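Long-range contact in ADP-ribosylating toxin CARDS (Mycoplasma pneumoniae, PDB 4TLV), which transfers ADP-ribosyl groups from NAD(+) to multiple proteins in vitro, vacuolates mammalian cells and disrupts the respiratory epithelium: residues F288-V302 against W392-Y404. Sequence-based numbering, arbitrary orientation.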
loop_
_atom_site.group_PDB
_atom_site.type_symbol
_atom_site.label_atom_id
_atom_site.label_comp_id
_atom_site.label_asym_id
_atom_site.label_seq_id
_atom_site.Cartn_x
_atom_site.Cartn_y
_atom_site.Cartn_z
ATOM N N PHE A 288 -12.302 -15.881 -22.078
ATOM C CA PHE A 288 -12.911 -14.566 -21.966
ATOM C C PHE A 288 -11.870 -13.473 -21.844
ATOM O O PHE A 288 -10.781 -13.689 -21.316
ATOM C CB PHE A 288 -13.781 -14.473 -20.714
ATOM C CG PHE A 288 -14.882 -15.500 -20.645
ATOM C CD1 PHE A 288 -14.650 -16.743 -20.087
ATOM C CD2 PHE A 288 -16.146 -15.210 -21.123
ATOM C CE1 PHE A 288 -15.662 -17.692 -20.014
ATOM C CE2 PHE A 288 -17.165 -16.155 -21.050
ATOM C CZ PHE A 288 -16.918 -17.397 -20.490
ATOM N N MET A 289 -12.246 -12.285 -22.287
ATOM C CA MET A 289 -11.458 -11.096 -22.039
ATOM C C MET A 289 -12.109 -10.309 -20.912
ATOM O O MET A 289 -13.322 -10.068 -20.919
ATOM C CB MET A 289 -11.396 -10.226 -23.283
ATOM C CG MET A 289 -10.589 -10.838 -24.414
ATOM S SD MET A 289 -10.750 -9.844 -25.897
ATOM C CE MET A 289 -12.414 -10.215 -26.422
ATOM N N LEU A 290 -11.286 -9.907 -19.952
ATOM C CA LEU A 290 -11.712 -9.019 -18.889
ATOM C C LEU A 290 -11.921 -7.620 -19.456
ATOM O O LEU A 290 -11.065 -7.120 -20.195
ATOM C CB LEU A 290 -10.627 -8.971 -17.817
ATOM C CG LEU A 290 -10.944 -8.157 -16.571
ATOM C CD1 LEU A 290 -12.100 -8.821 -15.791
ATOM C CD2 LEU A 290 -9.691 -8.053 -15.708
ATOM N N GLN A 291 -13.045 -6.986 -19.120
ATOM C CA GLN A 291 -13.292 -5.620 -19.568
ATOM C C GLN A 291 -13.987 -4.818 -18.470
ATOM O O GLN A 291 -14.569 -5.394 -17.560
ATOM C CB GLN A 291 -14.137 -5.624 -20.855
ATOM C CG GLN A 291 -13.402 -6.234 -22.037
ATOM C CD GLN A 291 -14.186 -6.202 -23.305
ATOM O OE1 GLN A 291 -15.324 -5.750 -23.329
ATOM N NE2 GLN A 291 -13.578 -6.687 -24.387
ATOM N N ALA A 292 -13.917 -3.492 -18.540
ATOM C CA ALA A 292 -14.557 -2.669 -17.510
ATOM C C ALA A 292 -14.973 -1.308 -18.049
ATOM O O ALA A 292 -14.407 -0.812 -19.020
ATOM C CB ALA A 292 -13.648 -2.525 -16.259
ATOM N N ASP A 293 -15.970 -0.698 -17.417
ATOM C CA ASP A 293 -16.539 0.541 -17.945
ATOM C C ASP A 293 -16.603 1.596 -16.850
ATOM O O ASP A 293 -17.368 1.454 -15.908
ATOM C CB ASP A 293 -17.951 0.285 -18.489
ATOM C CG ASP A 293 -18.543 1.513 -19.210
ATOM O OD1 ASP A 293 -18.101 2.650 -18.944
ATOM O OD2 ASP A 293 -19.444 1.340 -20.054
ATOM N N PRO A 294 -15.800 2.662 -16.964
ATOM C CA PRO A 294 -15.787 3.670 -15.887
ATOM C C PRO A 294 -17.076 4.481 -15.805
ATOM O O PRO A 294 -17.272 5.192 -14.822
ATOM C CB PRO A 294 -14.646 4.615 -16.283
ATOM C CG PRO A 294 -13.897 3.917 -17.363
ATOM C CD PRO A 294 -14.861 2.990 -18.044
ATOM N N GLN A 295 -17.921 4.400 -16.828
ATOM C CA GLN A 295 -19.194 5.120 -16.817
ATOM C C GLN A 295 -20.148 4.563 -15.750
ATOM O O GLN A 295 -20.935 5.301 -15.158
ATOM C CB GLN A 295 -19.853 5.058 -18.199
ATOM C CG GLN A 295 -21.038 6.019 -18.387
ATOM C CD GLN A 295 -22.356 5.456 -17.882
ATOM O OE1 GLN A 295 -22.518 4.131 -17.969
ATOM N NE2 GLN A 295 -23.222 6.204 -17.413
ATOM N N ASN A 296 -20.082 3.258 -15.513
ATOM C CA ASN A 296 -20.934 2.629 -14.505
ATOM C C ASN A 296 -20.153 1.730 -13.550
ATOM O O ASN A 296 -20.742 0.987 -12.767
ATOM C CB ASN A 296 -22.046 1.824 -15.173
ATOM C CG ASN A 296 -21.514 0.840 -16.199
ATOM O OD1 ASN A 296 -20.362 0.417 -16.127
ATOM N ND2 ASN A 296 -22.356 0.477 -17.169
ATOM N N ASN A 297 -18.828 1.790 -13.634
ATOM C CA ASN A 297 -17.966 0.971 -12.775
ATOM C C ASN A 297 -18.164 -0.538 -12.920
ATOM O O ASN A 297 -17.671 -1.302 -12.107
ATOM C CB ASN A 297 -18.083 1.390 -11.299
ATOM C CG ASN A 297 -17.302 2.669 -10.999
ATOM O OD1 ASN A 297 -16.470 3.099 -11.797
ATOM N ND2 ASN A 297 -17.586 3.285 -9.866
ATOM N N ASN A 298 -18.867 -0.978 -13.956
ATOM C CA ASN A 298 -19.040 -2.419 -14.149
ATOM C C ASN A 298 -17.752 -3.108 -14.617
ATOM O O ASN A 298 -16.981 -2.541 -15.390
ATOM C CB ASN A 298 -20.159 -2.703 -15.155
ATOM C CG ASN A 298 -21.546 -2.442 -14.580
ATOM O OD1 ASN A 298 -21.719 -2.360 -13.366
ATOM N ND2 ASN A 298 -22.537 -2.325 -15.453
ATOM N N VAL A 299 -17.548 -4.333 -14.151
ATOM C CA VAL A 299 -16.464 -5.189 -14.612
ATOM C C VAL A 299 -17.160 -6.419 -15.160
ATOM O O VAL A 299 -18.091 -6.916 -14.539
ATOM C CB VAL A 299 -15.564 -5.617 -13.458
ATOM C CG1 VAL A 299 -14.454 -6.592 -13.955
ATOM C CG2 VAL A 299 -14.951 -4.384 -12.785
ATOM N N PHE A 300 -16.728 -6.908 -16.316
ATOM C CA PHE A 300 -17.410 -8.046 -16.915
ATOM C C PHE A 300 -16.519 -8.817 -17.868
ATOM O O PHE A 300 -15.402 -8.396 -18.181
ATOM C CB PHE A 300 -18.662 -7.570 -17.645
ATOM C CG PHE A 300 -18.417 -6.413 -18.539
ATOM C CD1 PHE A 300 -18.515 -5.118 -18.060
ATOM C CD2 PHE A 300 -18.063 -6.607 -19.863
ATOM C CE1 PHE A 300 -18.277 -4.029 -18.905
ATOM C CE2 PHE A 300 -17.830 -5.533 -20.698
ATOM C CZ PHE A 300 -17.928 -4.245 -20.218
ATOM N N LEU A 301 -17.039 -9.940 -18.347
ATOM C CA LEU A 301 -16.283 -10.850 -19.197
ATOM C C LEU A 301 -16.968 -10.955 -20.552
ATOM O O LEU A 301 -18.191 -11.058 -20.629
ATOM C CB LEU A 301 -16.247 -12.237 -18.545
ATOM C CG LEU A 301 -15.696 -12.348 -17.127
ATOM C CD1 LEU A 301 -16.189 -13.627 -16.452
ATOM C CD2 LEU A 301 -14.183 -12.311 -17.163
ATOM N N VAL A 302 -16.174 -10.923 -21.614
ATOM C CA VAL A 302 -16.681 -11.055 -22.970
ATOM C C VAL A 302 -16.010 -12.267 -23.584
ATOM O O VAL A 302 -14.777 -12.369 -23.580
ATOM C CB VAL A 302 -16.365 -9.799 -23.793
ATOM C CG1 VAL A 302 -16.701 -10.005 -25.272
ATOM C CG2 VAL A 302 -17.105 -8.597 -23.214
ATOM N N TRP A 392 -17.117 -17.495 -12.969
ATOM C CA TRP A 392 -18.265 -16.985 -13.716
ATOM C C TRP A 392 -19.382 -18.024 -13.669
ATOM O O TRP A 392 -19.142 -19.189 -13.358
ATOM C CB TRP A 392 -17.914 -16.647 -15.166
ATOM C CG TRP A 392 -17.764 -17.845 -16.072
ATOM C CD1 TRP A 392 -16.859 -18.853 -15.952
ATOM C CD2 TRP A 392 -18.547 -18.145 -17.239
ATOM N NE1 TRP A 392 -17.021 -19.762 -16.971
ATOM C CE2 TRP A 392 -18.056 -19.354 -17.770
ATOM C CE3 TRP A 392 -19.617 -17.512 -17.877
ATOM C CZ2 TRP A 392 -18.592 -19.943 -18.918
ATOM C CZ3 TRP A 392 -20.147 -18.096 -19.024
ATOM C CH2 TRP A 392 -19.634 -19.300 -19.528
ATOM N N ASN A 393 -20.597 -17.580 -13.960
ATOM C CA ASN A 393 -21.747 -18.468 -14.018
ATOM C C ASN A 393 -21.888 -19.042 -15.419
ATOM O O ASN A 393 -22.269 -18.333 -16.353
ATOM C CB ASN A 393 -23.012 -17.708 -13.623
ATOM C CG ASN A 393 -24.223 -18.612 -13.537
ATOM O OD1 ASN A 393 -24.389 -19.528 -14.349
ATOM N ND2 ASN A 393 -25.076 -18.363 -12.551
ATOM N N THR A 394 -21.560 -20.324 -15.559
ATOM C CA THR A 394 -21.529 -20.993 -16.861
ATOM C C THR A 394 -22.878 -20.975 -17.571
ATOM O O THR A 394 -22.948 -21.119 -18.793
ATOM C CB THR A 394 -21.074 -22.454 -16.730
ATOM O OG1 THR A 394 -21.935 -23.135 -15.806
ATOM C CG2 THR A 394 -19.632 -22.524 -16.232
ATOM N N LYS A 395 -23.949 -20.786 -16.806
ATOM C CA LYS A 395 -25.283 -20.752 -17.389
ATOM C C LYS A 395 -25.742 -19.345 -17.781
ATOM O O LYS A 395 -26.723 -19.196 -18.508
ATOM C CB LYS A 395 -26.295 -21.412 -16.453
ATOM C CG LYS A 395 -26.198 -22.933 -16.419
ATOM C CD LYS A 395 -27.226 -23.531 -15.470
ATOM C CE LYS A 395 -27.408 -25.026 -15.709
ATOM N NZ LYS A 395 -26.109 -25.754 -15.668
ATOM N N SER A 396 -25.038 -18.314 -17.318
ATOM C CA SER A 396 -25.427 -16.947 -17.656
ATOM C C SER A 396 -25.393 -16.742 -19.166
ATOM O O SER A 396 -24.534 -17.296 -19.858
ATOM C CB SER A 396 -24.530 -15.912 -16.960
ATOM O OG SER A 396 -23.204 -15.947 -17.463
ATOM N N GLY A 397 -26.331 -15.954 -19.677
ATOM C CA GLY A 397 -26.383 -15.677 -21.100
ATOM C C GLY A 397 -26.034 -14.234 -21.414
ATOM O O GLY A 397 -25.651 -13.469 -20.532
ATOM N N GLY A 398 -26.161 -13.860 -22.679
ATOM C CA GLY A 398 -25.882 -12.497 -23.088
ATOM C C GLY A 398 -24.451 -12.312 -23.546
ATOM O O GLY A 398 -23.676 -13.271 -23.594
ATOM N N SER A 399 -24.107 -11.070 -23.869
ATOM C CA SER A 399 -22.796 -10.719 -24.407
ATOM C C SER A 399 -21.744 -10.514 -23.314
ATOM O O SER A 399 -20.554 -10.709 -23.541
ATOM C CB SER A 399 -22.916 -9.442 -25.249
ATOM O OG SER A 399 -21.644 -8.878 -25.526
ATOM N N GLN A 400 -22.191 -10.100 -22.135
ATOM C CA GLN A 400 -21.287 -9.781 -21.039
ATOM C C GLN A 400 -21.643 -10.624 -19.834
ATOM O O GLN A 400 -22.816 -10.772 -19.503
ATOM C CB GLN A 400 -21.391 -8.294 -20.679
ATOM C CG GLN A 400 -21.030 -7.355 -21.814
ATOM C CD GLN A 400 -21.176 -5.893 -21.446
ATOM O OE1 GLN A 400 -21.712 -5.555 -20.388
ATOM N NE2 GLN A 400 -20.698 -5.012 -22.321
ATOM N N HIS A 401 -20.636 -11.180 -19.175
ATOM C CA HIS A 401 -20.881 -11.995 -17.996
ATOM C C HIS A 401 -20.226 -11.382 -16.768
ATOM O O HIS A 401 -19.114 -10.846 -16.841
ATOM C CB HIS A 401 -20.374 -13.416 -18.226
ATOM C CG HIS A 401 -20.936 -14.054 -19.457
ATOM N ND1 HIS A 401 -22.053 -14.795 -19.646
ATOM C CD2 HIS A 401 -20.340 -13.933 -20.694
ATOM C CE1 HIS A 401 -22.101 -15.121 -20.981
ATOM N NE2 HIS A 401 -21.060 -14.586 -21.592
ATOM N N ASP A 402 -20.928 -11.470 -15.645
ATOM C CA ASP A 402 -20.435 -10.947 -14.389
ATOM C C ASP A 402 -19.284 -11.781 -13.841
ATOM O O ASP A 402 -19.159 -12.975 -14.139
ATOM C CB ASP A 402 -21.565 -10.876 -13.364
ATOM C CG ASP A 402 -22.519 -9.719 -13.628
ATOM O OD1 ASP A 402 -22.272 -8.931 -14.568
ATOM O OD2 ASP A 402 -23.510 -9.595 -12.883
ATOM N N LEU A 403 -18.447 -11.135 -13.038
ATOM C CA LEU A 403 -17.267 -11.768 -12.462
ATOM C C LEU A 403 -17.412 -11.863 -10.949
ATOM O O LEU A 403 -17.719 -10.871 -10.292
ATOM C CB LEU A 403 -16.004 -10.967 -12.820
ATOM C CG LEU A 403 -14.687 -11.483 -12.248
ATOM C CD1 LEU A 403 -14.356 -12.866 -12.819
ATOM C CD2 LEU A 403 -13.548 -10.473 -12.523
ATOM N N TYR A 404 -17.189 -13.058 -10.402
ATOM C CA TYR A 404 -17.349 -13.283 -8.963
ATOM C C TYR A 404 -16.070 -13.792 -8.314
ATOM O O TYR A 404 -15.148 -14.225 -8.994
ATOM C CB TYR A 404 -18.462 -14.300 -8.692
ATOM C CG TYR A 404 -19.762 -13.998 -9.410
ATOM C CD1 TYR A 404 -20.621 -13.002 -8.952
ATOM C CD2 TYR A 404 -20.128 -14.708 -10.546
ATOM C CE1 TYR A 404 -21.811 -12.723 -9.613
ATOM C CE2 TYR A 404 -21.316 -14.440 -11.216
ATOM C CZ TYR A 404 -22.153 -13.452 -10.741
ATOM O OH TYR A 404 -23.324 -13.186 -11.408
HETATM O O HOH W 1 -18.827 -8.395 -12.356
HETATM O O HOH W 2 -21.005 -6.138 -14.188
#
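F288 drives the edge of its ring into the face of W392: CZ of F288 lies 3.4 Å from CZ2 of W392, and the planes are inclined at 60°, an edge-to-face pair. The same phenyl ring also turns its edge toward the face of H401 in an offset edge-to-face arrangement, completing a three-ring aromatic cluster. This buried side is the tightly packed one. Next to it L301 brings CD1 to 3.7 Å from CB of W392, and CD2 of L403 sits 3.9 Å from CD1 of L290. L418 and L279, from neighbouring strands, also pack on L301. The indole is oriented by a hydrogen bond from its NE1 to E416.

Two backbone bonds fix the register, L301 N to H401 O at 2.7 Å and H401 N back to L301 O, making L301 and H401 an antiparallel hydrogen-bonded pair. H401 is further held by ND1, which donates to S396 OG at 2.7 Å, tying the imidazole to the turn that follows W392.

On the solvent side the exposed Q400 lays its amide nearly flat over one face of the buried F300 ring (planes 12° apart), its NE2 3.3 Å from CE2 of F300; with CG anti to the carbonyl carbon (chi1 -61°), the extended chain runs across the ring. The looser end lies beyond the L301/H401 pair, where the link is made through two waters, one joining V299 O to L403 N, the other V299 O to D402 OD1. The second strand of hairpin 288-302, 298-303, thus pairs antiparallel with strand 401-407 in the sheet of the D2 beta-trefoil domain.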